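Outer membrane protein SusF (Bacteroides thetaiotaomicron, PDB 4FE9) binds starch at the cell surface of Bacteroides thetaiotaomicron, holding it before transport into the periplasm for degradation. Local coordinates at residues Lys193-Ser198 / Thr208-Ser213; Val156-Gly161 / Thr189-Ile194; Ala29-Gly34 / Ala52-Thr57; Glu112-Ile117 / Gly133-Ile138. One frame throughout, in Å; residues are numbered along the deposited sequence. Where two conformers were deposited one is given.

Contact 1 of 4, residues Lys193-Ser198 / Thr208-Ser213; sequences KIFPAS and TKALGS. With GLC (alpha-D-glucopyranose), chain B.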
loop_
_atom_site.group_PDB
_atom_site.type_symbol
_atom_site.label_atom_id
_atom_site.label_comp_id
_atom_site.label_asym_id
_atom_site.label_seq_id
_atom_site.Cartn_x
_atom_site.Cartn_y
_atom_site.Cartn_z
ATOM N N LYS A 193 17.470 -1.519 16.305
ATOM C CA LYS A 193 18.117 -0.569 15.385
ATOM C C LYS A 193 18.429 -1.229 14.035
ATOM O O LYS A 193 18.453 -2.456 13.931
ATOM C CB LYS A 193 19.380 -0.004 16.025
ATOM C CG LYS A 193 19.070 1.033 17.131
ATOM C CD LYS A 193 20.273 1.309 18.033
ATOM C CE LYS A 193 20.089 2.651 18.702
ATOM N NZ LYS A 193 21.100 3.006 19.697
ATOM N N ILE A 194 18.730 -0.400 13.029
ATOM C CA ILE A 194 19.164 -0.860 11.740
ATOM C C ILE A 194 20.628 -0.529 11.571
ATOM O O ILE A 194 21.066 0.556 11.933
ATOM C CB ILE A 194 18.399 -0.160 10.651
ATOM C CG1 ILE A 194 16.913 -0.493 10.750
ATOM C CG2 ILE A 194 18.913 -0.573 9.263
ATOM C CD1 ILE A 194 16.023 0.546 10.014
ATOM N N PHE A 195 21.414 -1.497 11.156
ATOM C CA PHE A 195 22.836 -1.244 10.964
ATOM C C PHE A 195 23.203 -1.486 9.528
ATOM O O PHE A 195 22.816 -2.490 8.959
ATOM C CB PHE A 195 23.672 -2.133 11.883
ATOM C CG PHE A 195 23.581 -1.752 13.321
ATOM C CD1 PHE A 195 22.503 -2.179 14.099
ATOM C CD2 PHE A 195 24.458 -0.842 13.853
ATOM C CE1 PHE A 195 22.355 -1.729 15.402
ATOM C CE2 PHE A 195 24.306 -0.382 15.146
ATOM C CZ PHE A 195 23.305 -0.884 15.937
ATOM N N PRO A 196 23.976 -0.559 8.926
ATOM C CA PRO A 196 24.642 -0.909 7.683
ATOM C C PRO A 196 25.613 -2.074 7.900
ATOM O O PRO A 196 26.234 -2.176 8.955
ATOM C CB PRO A 196 25.413 0.377 7.313
ATOM C CG PRO A 196 25.561 1.110 8.560
ATOM C CD PRO A 196 24.389 0.761 9.432
ATOM N N ALA A 197 25.760 -2.917 6.891
ATOM C CA ALA A 197 26.677 -4.079 6.964
ATOM C C ALA A 197 28.086 -3.713 7.441
ATOM O O ALA A 197 28.715 -4.479 8.175
ATOM C CB ALA A 197 26.734 -4.803 5.614
ATOM N N SER A 198 28.553 -2.514 7.094
ATOM C CA SER A 198 29.920 -2.123 7.452
ATOM C C SER A 198 30.073 -1.804 8.961
ATOM O O SER A 198 31.195 -1.707 9.471
ATOM C CB SER A 198 30.377 -0.922 6.617
ATOM O OG SER A 198 29.432 0.153 6.719
ATOM N N THR A 208 28.097 3.465 17.324
ATOM C CA THR A 208 28.053 4.819 16.763
ATOM C C THR A 208 27.503 4.840 15.318
ATOM O O THR A 208 27.186 5.890 14.797
ATOM C CB THR A 208 29.424 5.528 16.796
ATOM O OG1 THR A 208 30.316 4.872 15.885
ATOM C CG2 THR A 208 30.022 5.511 18.195
ATOM N N LYS A 209 27.323 3.683 14.700
ATOM C CA LYS A 209 26.914 3.679 13.310
ATOM C C LYS A 209 25.480 3.295 13.111
ATOM O O LYS A 209 25.083 3.010 12.010
ATOM C CB LYS A 209 27.838 2.793 12.447
ATOM C CG LYS A 209 29.286 3.134 12.583
ATOM C CD LYS A 209 30.112 2.675 11.370
ATOM C CE LYS A 209 31.456 3.394 11.360
ATOM N NZ LYS A 209 32.547 2.509 10.844
ATOM N N ALA A 210 24.699 3.263 14.196
ATOM C CA ALA A 210 23.280 2.906 14.122
ATOM C C ALA A 210 22.465 3.804 13.228
ATOM O O ALA A 210 22.577 5.030 13.299
ATOM C CB ALA A 210 22.664 2.902 15.516
ATOM N N LEU A 211 21.482 3.213 12.569
ATOM C CA LEU A 211 20.353 3.947 12.095
ATOM C C LEU A 211 19.149 3.629 12.967
ATOM O O LEU A 211 18.890 2.460 13.286
ATOM C CB LEU A 211 20.043 3.573 10.650
ATOM C CG LEU A 211 21.265 3.659 9.705
ATOM C CD1 LEU A 211 20.930 3.023 8.403
ATOM C CD2 LEU A 211 21.670 5.140 9.489
ATOM N N GLY A 212 18.349 4.638 13.266
ATOM C CA GLY A 212 17.211 4.432 14.188
ATOM C C GLY A 212 16.234 5.546 14.138
ATOM O O GLY A 212 15.915 6.040 13.070
ATOM N N SER A 213 15.621 5.853 15.265
ATOM C CA SER A 213 14.660 6.954 15.274
ATOM C C SER A 213 15.207 8.132 16.053
ATOM O O SER A 213 16.219 8.009 16.750
ATOM C CB SER A 213 13.322 6.521 15.837
ATOM O OG SER A 213 13.484 6.007 17.141
HETATM C C1 GLC B . 23.056 -0.787 22.389
HETATM C C2 GLC B . 22.092 0.017 21.526
HETATM C C3 GLC B . 20.942 0.542 22.388
HETATM C C4 GLC B . 20.247 -0.625 23.058
HETATM C C5 GLC B . 21.253 -1.469 23.833
HETATM C C6 GLC B . 20.557 -2.725 24.327
HETATM O O2 GLC B . 22.781 1.151 20.983
HETATM O O3 GLC B . 20.030 1.222 21.541
HETATM O O4 GLC B . 19.231 -0.166 23.933
HETATM O O5 GLC B . 22.356 -1.896 22.972
HETATM O O6 GLC B . 21.442 -3.420 25.173
#
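Ile194 and Leu211 form a single antiparallel bridge, with Ile194 N giving to Leu211 O (2.9 Å) and Leu211 N giving back to Ile194 O (2.8 Å), both nearly straight. The loop 208-213 is thus tied to the edge of strand 191-196 by one hydrogen-bonded pair, and side chains do the rest. Phe195 starts away from the loop, but CE2 of its ring comes back to 3.7 Å from Ala210 CB, while Pro196 CD rests against the carbonyl oxygen of Lys209. Lys193 works on the sugar: CG stands anti to the carbonyl carbon (chi1 -75°), and the chain runs extended past Ala210, whose CB lies 3.8 Å from Lys193 CD. Lys193 NZ gives one hydrogen bond to O2 and another to O3 of one glucose (chain B), both at 2.8 Å, and a weak one to Ala230 O. An alanine here would probably leave these two hydroxyls without their shared donor and open a gap beside Ala210 CB. Lys193 is this contact's member of the glycan pocket in carbohydrate-binding module 1. On the protein side, Ile194 and Leu211 pack on Phe245 of strand 241-246, with Ile155 and Tyr153 of the neighbouring strand 153-157 alongside.

Contact 2 of 4, residues Val156-Gly161 / Thr189-Ile194; sequences VGDFTG and TSNFKI. With GLC (alpha-D-glucopyranose), chain C; GLC (alpha-D-glucopyranose), chain B; EDO (1,2-ethanediol), chain M.
Asp158 and Asn191 meet over one hydroxyl of the chain C glucose, at the end of the antiparallel strand pair 153-157/191-196 in carbohydrate-binding module 1. The O6 of the chain C glucose gives its proton to Asp158 OD2 at 2.7 Å and receives Asn191 ND2 at 3.0 Å, so a carboxylate and an amide hold the same oxygen from two residues. Both acid oxygens have protein partners. Asp158 OD2 also accepts from Trp162 NE1, while Asp158 OD1 takes the backbone N of Asn191 at 2.8 Å, the donor standing 46° above the carboxylate plane. The amide is steadied too, since Asn191 OD1 accepts from Asn234 ND2.

The second shell joins backbone and the Ser190 hydroxyl. Asp158 N gives to Asn191 O at 2.9 Å, and Ser190 OG, anti to its own backbone N (chi1 176°), gives to that same carbonyl from above its plane. Ser190 OG also receives a weak bond from Phe159 N at 3.2 Å, and it lies in plane at the edge of the Phe159 ring. That ring reaches on to Leu182, Ala184 and Ile186 of strand 179-186.

Further back, Val156 and Lys193 form a hydrogen-bonded pair, and next to it Gly157 and Phe192 come unusually close, CA to CA 3.8 Å. A side chain on Gly157 would run into Asn191 O and Phe192 CB. The turn that carries Asp158 is closed within itself: Gly157 N points at Thr160 OG1 over 3.0 Å, almost straight at 172°.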
loop_
_atom_site.group_PDB
_atom_site.type_symbol
_atom_site.label_atom_id
_atom_site.label_comp_id
_atom_site.label_asym_id
_atom_site.label_seq_id
_atom_site.Cartn_x
_atom_site.Cartn_y
_atom_site.Cartn_z
ATOM N N VAL A 156 19.098 -5.454 14.409
ATOM C CA VAL A 156 19.521 -5.980 15.688
ATOM C C VAL A 156 18.548 -5.381 16.747
ATOM O O VAL A 156 18.293 -4.179 16.741
ATOM C CB VAL A 156 20.971 -5.505 16.001
ATOM C CG1 VAL A 156 21.382 -5.844 17.418
ATOM C CG2 VAL A 156 21.943 -6.114 15.032
ATOM N N GLY A 157 18.014 -6.207 17.638
ATOM C CA GLY A 157 17.134 -5.712 18.697
ATOM C C GLY A 157 16.895 -6.705 19.815
ATOM O O GLY A 157 17.670 -7.651 19.991
ATOM N N ASP A 158 15.926 -6.389 20.679
ATOM C CA ASP A 158 15.596 -7.266 21.823
ATOM C C ASP A 158 15.254 -8.661 21.301
ATOM O O ASP A 158 15.613 -9.651 21.916
ATOM C CB ASP A 158 14.409 -6.736 22.634
ATOM C CG ASP A 158 14.621 -5.284 23.167
ATOM O OD1 ASP A 158 13.630 -4.522 23.213
ATOM O OD2 ASP A 158 15.686 -4.994 23.720
ATOM N N PHE A 159 14.626 -8.734 20.125
ATOM C CA PHE A 159 14.151 -10.006 19.614
ATOM C C PHE A 159 15.229 -10.878 19.019
ATOM O O PHE A 159 15.072 -12.103 18.954
ATOM C CB PHE A 159 12.940 -9.844 18.658
ATOM C CG PHE A 159 13.305 -9.319 17.270
ATOM C CD1 PHE A 159 13.486 -10.195 16.213
ATOM C CD2 PHE A 159 13.365 -7.949 17.021
ATOM C CE1 PHE A 159 13.831 -9.715 14.940
ATOM C CE2 PHE A 159 13.692 -7.465 15.769
ATOM C CZ PHE A 159 13.939 -8.345 14.725
ATOM N N THR A 160 16.341 -10.270 18.610
ATOM C CA THR A 160 17.456 -11.028 18.106
ATOM C C THR A 160 18.482 -11.298 19.205
ATOM O O THR A 160 19.215 -12.267 19.119
ATOM C CB THR A 160 18.200 -10.298 16.897
ATOM O OG1 THR A 160 18.886 -9.115 17.375
ATOM C CG2 THR A 160 17.213 -9.920 15.779
ATOM N N GLY A 161 18.673 -10.323 20.095
ATOM C CA GLY A 161 19.912 -10.220 20.865
ATOM C C GLY A 161 20.821 -9.139 20.295
ATOM O O GLY A 161 21.017 -9.055 19.088
ATOM N N THR A 189 6.696 -6.912 22.186
ATOM C CA THR A 189 7.226 -5.755 21.432
ATOM C C THR A 189 8.736 -5.644 21.638
ATOM O O THR A 189 9.295 -6.155 22.631
ATOM C CB THR A 189 6.562 -4.460 21.844
ATOM O OG1 THR A 189 6.715 -4.301 23.266
ATOM C CG2 THR A 189 5.045 -4.495 21.487
ATOM N N SER A 190 9.421 -5.060 20.670
ATOM C CA SER A 190 10.842 -5.065 20.729
ATOM C C SER A 190 11.405 -3.726 20.287
ATOM O O SER A 190 10.885 -3.109 19.367
ATOM C CB SER A 190 11.397 -6.198 19.871
ATOM O OG SER A 190 12.805 -6.154 19.843
ATOM N N ASN A 191 12.395 -3.242 21.027
ATOM C CA ASN A 191 13.290 -2.203 20.519
ATOM C C ASN A 191 14.260 -2.788 19.512
ATOM O O ASN A 191 14.675 -3.953 19.640
ATOM C CB ASN A 191 14.056 -1.569 21.668
ATOM C CG ASN A 191 13.153 -0.750 22.566
ATOM O OD1 ASN A 191 12.215 -0.126 22.092
ATOM N ND2 ASN A 191 13.338 -0.878 23.872
ATOM N N PHE A 192 14.586 -2.013 18.482
ATOM C CA PHE A 192 15.614 -2.431 17.550
ATOM C C PHE A 192 16.314 -1.249 16.884
ATOM O O PHE A 192 15.773 -0.133 16.834
ATOM C CB PHE A 192 15.030 -3.363 16.500
ATOM C CG PHE A 192 14.041 -2.697 15.567
ATOM C CD1 PHE A 192 14.449 -2.246 14.309
ATOM C CD2 PHE A 192 12.714 -2.565 15.920
ATOM C CE1 PHE A 192 13.561 -1.637 13.453
ATOM C CE2 PHE A 192 11.794 -1.977 15.041
ATOM C CZ PHE A 192 12.232 -1.540 13.785
ATOM N N LYS A 193 17.470 -1.519 16.305
ATOM C CA LYS A 193 18.117 -0.569 15.385
ATOM C C LYS A 193 18.429 -1.229 14.035
ATOM O O LYS A 193 18.453 -2.456 13.931
ATOM C CB LYS A 193 19.380 -0.004 16.025
ATOM C CG LYS A 193 19.070 1.033 17.131
ATOM C CD LYS A 193 20.273 1.309 18.033
ATOM C CE LYS A 193 20.089 2.651 18.702
ATOM N NZ LYS A 193 21.100 3.006 19.697
ATOM N N ILE A 194 18.730 -0.400 13.029
ATOM C CA ILE A 194 19.164 -0.860 11.740
ATOM C C ILE A 194 20.628 -0.529 11.571
ATOM O O ILE A 194 21.066 0.556 11.933
ATOM C CB ILE A 194 18.399 -0.160 10.651
ATOM C CG1 ILE A 194 16.913 -0.493 10.750
ATOM C CG2 ILE A 194 18.913 -0.573 9.263
ATOM C CD1 ILE A 194 16.023 0.546 10.014
HETATM C C1 GLC C . 17.966 -0.254 23.339
HETATM C C2 GLC C . 17.175 0.983 23.645
HETATM C C3 GLC C . 16.986 1.147 25.138
HETATM C C4 GLC C . 16.490 -0.143 25.775
HETATM C C5 GLC C . 16.899 -1.305 25.231
HETATM C C6 GLC C . 16.407 -2.582 25.852
HETATM O O2 GLC C . 17.885 2.119 23.125
HETATM O O3 GLC C . 16.085 2.226 25.351
HETATM O O4 GLC C . 16.457 -0.195 27.231
HETATM O O5 GLC C . 17.285 -1.385 23.833
HETATM O O6 GLC C . 15.137 -2.878 25.267
HETATM C C1 GLC B . 23.056 -0.787 22.389
HETATM C C2 GLC B . 22.092 0.017 21.526
HETATM C C3 GLC B . 20.942 0.542 22.388
HETATM C C4 GLC B . 20.247 -0.625 23.058
HETATM C C5 GLC B . 21.253 -1.469 23.833
HETATM C C6 GLC B . 20.557 -2.725 24.327
HETATM O O2 GLC B . 22.781 1.151 20.983
HETATM O O3 GLC B . 20.030 1.222 21.541
HETATM O O4 GLC B . 19.231 -0.166 23.933
HETATM O O5 GLC B . 22.356 -1.896 22.972
HETATM O O6 GLC B . 21.442 -3.420 25.173
HETATM C C1 EDO M . 11.191 -11.271 21.611
HETATM O O1 EDO M . 10.720 -12.387 20.854
HETATM C C2 EDO M . 10.649 -9.983 20.977
HETATM O O2 EDO M . 10.992 -8.836 21.763
#

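Contact 3 of 4, residues Ala29-Gly34 / Ala52-Thr57; sequences ATFTAG and AKLSST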
loop_
_atom_site.group_PDB
_atom_site.type_symbol
_atom_site.label_atom_id
_atom_site.label_comp_id
_atom_site.label_asym_id
_atom_site.label_seq_id
_atom_site.Cartn_x
_atom_site.Cartn_y
_atom_site.Cartn_z
ATOM N N ALA A 29 -2.170 43.067 -0.574
ATOM C CA ALA A 29 -0.762 43.094 -0.172
ATOM C C ALA A 29 0.055 42.394 -1.232
ATOM O O ALA A 29 -0.430 41.468 -1.872
ATOM C CB ALA A 29 -0.582 42.414 1.167
ATOM N N THR A 30 1.316 42.772 -1.344
ATOM C CA THR A 30 2.222 42.086 -2.245
ATOM C C THR A 30 3.379 41.567 -1.471
ATOM O O THR A 30 3.990 42.292 -0.704
ATOM C CB THR A 30 2.728 43.016 -3.366
ATOM O OG1 THR A 30 1.609 43.455 -4.136
ATOM C CG2 THR A 30 3.717 42.270 -4.291
ATOM N N PHE A 31 3.535 40.262 -1.525
ATOM C CA PHE A 31 4.671 39.570 -0.919
ATOM C C PHE A 31 5.708 39.214 -1.974
ATOM O O PHE A 31 5.354 38.830 -3.104
ATOM C CB PHE A 31 4.182 38.287 -0.279
ATOM C CG PHE A 31 3.274 38.513 0.875
ATOM C CD1 PHE A 31 3.795 38.730 2.156
ATOM C CD2 PHE A 31 1.889 38.534 0.692
ATOM C CE1 PHE A 31 2.949 39.069 3.221
ATOM C CE2 PHE A 31 1.041 38.745 1.757
ATOM C CZ PHE A 31 1.572 39.053 3.030
ATOM N N THR A 32 6.967 39.158 -1.544
ATOM C CA THR A 32 8.058 38.629 -2.389
ATOM C C THR A 32 8.879 37.605 -1.613
ATOM O O THR A 32 8.964 37.670 -0.378
ATOM C CB THR A 32 9.018 39.745 -2.826
ATOM O OG1 THR A 32 9.521 40.393 -1.655
ATOM C CG2 THR A 32 8.288 40.788 -3.707
ATOM N N ALA A 33 9.546 36.705 -2.335
ATOM C CA ALA A 33 10.424 35.710 -1.676
ATOM C C ALA A 33 11.589 36.404 -0.979
ATOM O O ALA A 33 12.030 37.463 -1.415
ATOM C CB ALA A 33 10.935 34.641 -2.707
ATOM N N GLY A 34 11.911 35.942 0.231
ATOM C CA GLY A 34 12.986 36.546 1.018
ATOM C C GLY A 34 14.353 36.288 0.393
ATOM O O GLY A 34 14.478 35.508 -0.573
ATOM N N ALA A 52 10.391 35.420 3.288
ATOM C CA ALA A 52 9.445 36.232 2.574
ATOM C C ALA A 52 9.450 37.662 3.119
ATOM O O ALA A 52 10.010 37.932 4.194
ATOM C CB ALA A 52 8.032 35.617 2.635
ATOM N N LYS A 53 8.888 38.584 2.348
ATOM C CA LYS A 53 8.856 39.995 2.738
ATOM C C LYS A 53 7.546 40.587 2.248
ATOM O O LYS A 53 7.074 40.223 1.188
ATOM C CB LYS A 53 10.044 40.735 2.114
ATOM C CG LYS A 53 10.168 42.205 2.495
ATOM C CD LYS A 53 11.411 42.838 1.790
ATOM C CE LYS A 53 11.524 44.355 2.064
ATOM N NZ LYS A 53 11.011 44.687 3.404
ATOM N N LEU A 54 6.882 41.380 3.098
ATOM C CA LEU A 54 5.771 42.206 2.642
ATOM C C LEU A 54 6.297 43.460 1.989
ATOM O O LEU A 54 6.981 44.248 2.618
ATOM C CB LEU A 54 4.843 42.592 3.814
ATOM C CG LEU A 54 3.772 43.617 3.430
ATOM C CD1 LEU A 54 2.828 42.994 2.426
ATOM C CD2 LEU A 54 3.025 44.072 4.649
ATOM N N SER A 55 6.108 43.564 0.692
ATOM C CA SER A 55 6.761 44.620 -0.073
ATOM C C SER A 55 5.897 45.863 -0.133
ATOM O O SER A 55 6.400 46.970 -0.064
ATOM C CB SER A 55 7.077 44.146 -1.479
ATOM O OG SER A 55 8.189 43.260 -1.427
ATOM N N SER A 56 4.593 45.664 -0.302
ATOM C CA SER A 56 3.677 46.784 -0.357
ATOM C C SER A 56 2.277 46.328 -0.002
ATOM O O SER A 56 1.959 45.144 -0.042
ATOM C CB SER A 56 3.676 47.409 -1.759
ATOM O OG SER A 56 3.105 46.500 -2.688
ATOM N N THR A 57 1.440 47.287 0.301
ATOM C CA THR A 57 0.050 47.024 0.611
ATOM C C THR A 57 -0.749 48.252 0.239
ATOM O O THR A 57 -0.226 49.356 0.299
ATOM C CB THR A 57 -0.115 46.790 2.125
ATOM O OG1 THR A 57 -1.439 46.313 2.395
ATOM C CG2 THR A 57 0.132 48.059 2.889
#
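Leu54 lies against Phe31 and Ala29 on the inner side of two antiparallel strands, and its side chain can be followed outward. CB is 4.0 Å from Phe31 CE1, at the start of a contact in which the two side chains cross obliquely. CG stands anti to the backbone N (chi1 172°), and from it CD1 turns in over the aromatic ring. That methyl makes a CH-pi contact, 4.3 Å from the centroid of the Phe31 ring and 19° off its normal, displaced toward the rim. The same CD1 meets Ala29 CB at 3.7 Å and approaches Thr30 O at 3.4 Å, so one methyl fills the angle between an aromatic face, an alanine and a backbone carbonyl.

The crowding falls where the ladder slips by one residue. Ser55 and Ser56 both face Thr30, a classic beta bulge, and Ser55 has helical-type backbone angles (psi -40°), as at the first position of such a bulge. Thr30 O takes Ser55 N at 2.8 Å and, weakly, Ser56 N at 3.4 Å; Thr30 N gives to Ser56 O. Beyond the bulge the regular pairing resumes with Thr32 and Lys53, each giving its N to the other's O.

On the other side of the sheet Thr32 OG1 and Ser55 OG are hydrogen-bonded at 3.2 Å, either hydroxyl being able to donate. Phe31 extends the apolar layer to Ile117, Val136 and Phe88, so the ring meets side chains of strands 111-122, 128-141 and 87-91, while Phe31 O accepts from Asn134 ND2.

Contact 4 of 4, residues Glu112-Ile117 / Gly133-Ile138; sequences ELKISI and GNEVSI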
loop_
_atom_site.group_PDB
_atom_site.type_symbol
_atom_site.label_atom_id
_atom_site.label_comp_id
_atom_site.label_asym_id
_atom_site.label_seq_id
_atom_site.Cartn_x
_atom_site.Cartn_y
_atom_site.Cartn_z
ATOM N N GLU A 112 10.492 22.224 -3.443
ATOM C CA GLU A 112 9.768 23.472 -3.505
ATOM C C GLU A 112 8.831 23.677 -2.278
ATOM O O GLU A 112 8.117 22.766 -1.851
ATOM C CB GLU A 112 8.949 23.530 -4.769
ATOM C CG GLU A 112 8.056 24.730 -4.816
ATOM C CD GLU A 112 7.866 25.238 -6.238
ATOM O OE1 GLU A 112 7.842 24.388 -7.166
ATOM O OE2 GLU A 112 7.829 26.483 -6.430
ATOM N N LEU A 113 8.845 24.896 -1.752
ATOM C CA LEU A 113 7.933 25.301 -0.718
ATOM C C LEU A 113 7.141 26.526 -1.207
ATOM O O LEU A 113 7.713 27.582 -1.445
ATOM C CB LEU A 113 8.704 25.681 0.522
ATOM C CG LEU A 113 9.585 24.603 1.160
ATOM C CD1 LEU A 113 10.521 25.226 2.193
ATOM C CD2 LEU A 113 8.674 23.539 1.799
ATOM N N LYS A 114 5.824 26.395 -1.205
ATOM C CA LYS A 114 4.933 27.470 -1.494
ATOM C C LYS A 114 4.432 28.089 -0.169
ATOM O O LYS A 114 3.992 27.383 0.721
ATOM C CB LYS A 114 3.793 26.938 -2.366
ATOM C CG LYS A 114 2.681 27.907 -2.675
ATOM C CD LYS A 114 1.687 27.262 -3.686
ATOM C CE LYS A 114 0.250 27.200 -3.129
ATOM N NZ LYS A 114 0.074 26.099 -2.120
ATOM N N ILE A 115 4.750 29.362 0.023
ATOM C CA ILE A 115 4.459 30.079 1.268
ATOM C C ILE A 115 3.237 30.951 1.096
ATOM O O ILE A 115 3.169 31.771 0.180
ATOM C CB ILE A 115 5.622 30.952 1.677
ATOM C CG1 ILE A 115 6.896 30.109 1.733
ATOM C CG2 ILE A 115 5.359 31.606 3.012
ATOM C CD1 ILE A 115 8.127 30.898 1.799
ATOM N N SER A 116 2.232 30.705 1.913
ATOM C CA SER A 116 0.988 31.469 1.875
ATOM C C SER A 116 0.844 32.240 3.175
ATOM O O SER A 116 0.693 31.622 4.235
ATOM C CB SER A 116 -0.194 30.500 1.741
ATOM O OG SER A 116 -1.334 31.141 1.222
ATOM N N ILE A 117 0.923 33.578 3.111
ATOM C CA ILE A 117 0.751 34.425 4.303
ATOM C C ILE A 117 -0.586 35.160 4.276
ATOM O O ILE A 117 -0.926 35.811 3.286
ATOM C CB ILE A 117 1.864 35.464 4.446
ATOM C CG1 ILE A 117 3.240 34.777 4.486
ATOM C CG2 ILE A 117 1.661 36.258 5.734
ATOM C CD1 ILE A 117 4.404 35.732 4.443
ATOM N N GLY A 133 -3.371 38.811 -0.516
ATOM C CA GLY A 133 -2.009 38.843 -1.041
ATOM C C GLY A 133 -1.736 37.641 -1.918
ATOM O O GLY A 133 -2.582 36.765 -2.050
ATOM N N ASN A 134 -0.532 37.572 -2.487
ATOM C CA ASN A 134 -0.174 36.455 -3.363
ATOM C C ASN A 134 0.625 35.416 -2.552
ATOM O O ASN A 134 1.157 35.742 -1.517
ATOM C CB ASN A 134 0.699 36.978 -4.501
ATOM C CG ASN A 134 1.843 37.843 -3.992
ATOM O OD1 ASN A 134 1.636 38.710 -3.152
ATOM N ND2 ASN A 134 3.051 37.480 -4.343
ATOM N N GLU A 135 0.852 34.239 -3.136
ATOM C CA GLU A 135 1.846 33.283 -2.628
ATOM C C GLU A 135 3.234 33.510 -3.212
ATOM O O GLU A 135 3.366 34.078 -4.274
ATOM C CB GLU A 135 1.382 31.865 -2.938
ATOM C CG GLU A 135 -0.065 31.674 -2.623
ATOM C CD GLU A 135 -0.548 30.253 -2.858
ATOM O OE1 GLU A 135 -0.169 29.656 -3.895
ATOM O OE2 GLU A 135 -1.309 29.729 -2.002
ATOM N N VAL A 136 4.270 33.045 -2.510
ATOM C CA VAL A 136 5.630 33.082 -3.033
ATOM C C VAL A 136 6.309 31.709 -2.816
ATOM O O VAL A 136 5.749 30.849 -2.113
ATOM C CB VAL A 136 6.472 34.193 -2.360
ATOM C CG1 VAL A 136 5.800 35.591 -2.573
ATOM C CG2 VAL A 136 6.652 33.923 -0.886
ATOM N N SER A 137 7.470 31.504 -3.465
ATOM C CA SER A 137 8.132 30.162 -3.582
ATOM C C SER A 137 9.524 30.317 -3.085
ATOM O O SER A 137 10.194 31.286 -3.435
ATOM C CB SER A 137 8.268 29.717 -5.049
ATOM O OG SER A 137 7.032 29.404 -5.600
ATOM N N ILE A 138 9.991 29.321 -2.324
ATOM C CA ILE A 138 11.401 29.102 -2.145
ATOM C C ILE A 138 11.671 27.592 -2.286
ATOM O O ILE A 138 10.729 26.786 -2.493
ATOM C CB ILE A 138 11.881 29.582 -0.748
ATOM C CG1 ILE A 138 11.238 28.732 0.339
ATOM C CG2 ILE A 138 11.528 31.102 -0.516
ATOM C CD1 ILE A 138 11.934 28.855 1.647
HETATM O O HOH W 1 2.121 34.521 0.756
HETATM O O HOH W 2 -0.310 35.342 0.640
HETATM O O HOH W 3 -3.663 36.435 1.224
#
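Glu112 and Ser137 meet through a flat carboxylate: Ser137 OG gives to Glu112 OE2 at 3.1 Å, arriving nearly along the C-O axis. The second carboxylate, that of Glu135, is crossed by the Lys114 chain. The ion pair is long, Lys114 NZ standing 3.9 Å from Glu135 OE2, and the placing is doubtful because the two chains are modelled too close; Lys114 NZ has its salt bridge with Glu74. An alanine at Lys114 would probably leave Glu74 without this charged mate and remove the weak, long pairing with Glu135.

Lys114 and Ser137 point to one face of the beta hairpin 111-122/128-141. Leu113 pairs with Ile138 and Ile115 with Val136 by two backbone bonds each. On the opposite face, Leu113 CD1 lies 3.9 Å from Ile138 CD1, while Ile115 CD1 reaches Ile138 CG1 at 4.1 Å; Ile115 CB touches Val136 CG2. This apolar layer packs on Ile51 and Ala52, with Leu95 of helix 92-102 against Leu113.

Past Ile115 the strands part and water enters the ladder. One molecule accepts from Ile117 N at 2.8 Å and lies within bonding distance of Ile115 O and Asn134 O; another accepts from Gly133 N at 3.0 Å.

Overall arrangement
The four contacts fall into two pairs. Contacts 1 and 2 share Lys193 and Ile194 on strand 191-196, their centres about 12 Å apart, and flank that strand, which carries Asn191 and Lys193 of the pocket: the loop 208-213 on one edge, strand 153-157 on the other. Between them they supply Asp158, Asn191 and Lys193, with Asp216 nearby. Contacts 3 and 4, centres about 10 Å apart, lie in one sheet of the N-terminal region, joined where strands 27-33 and 128-141 run side by side. They stand away from the sugar: the centre of contact 4 is about 37 Å from that of contact 1, and the centres of contacts 3 and 2 are about 51 Å apart.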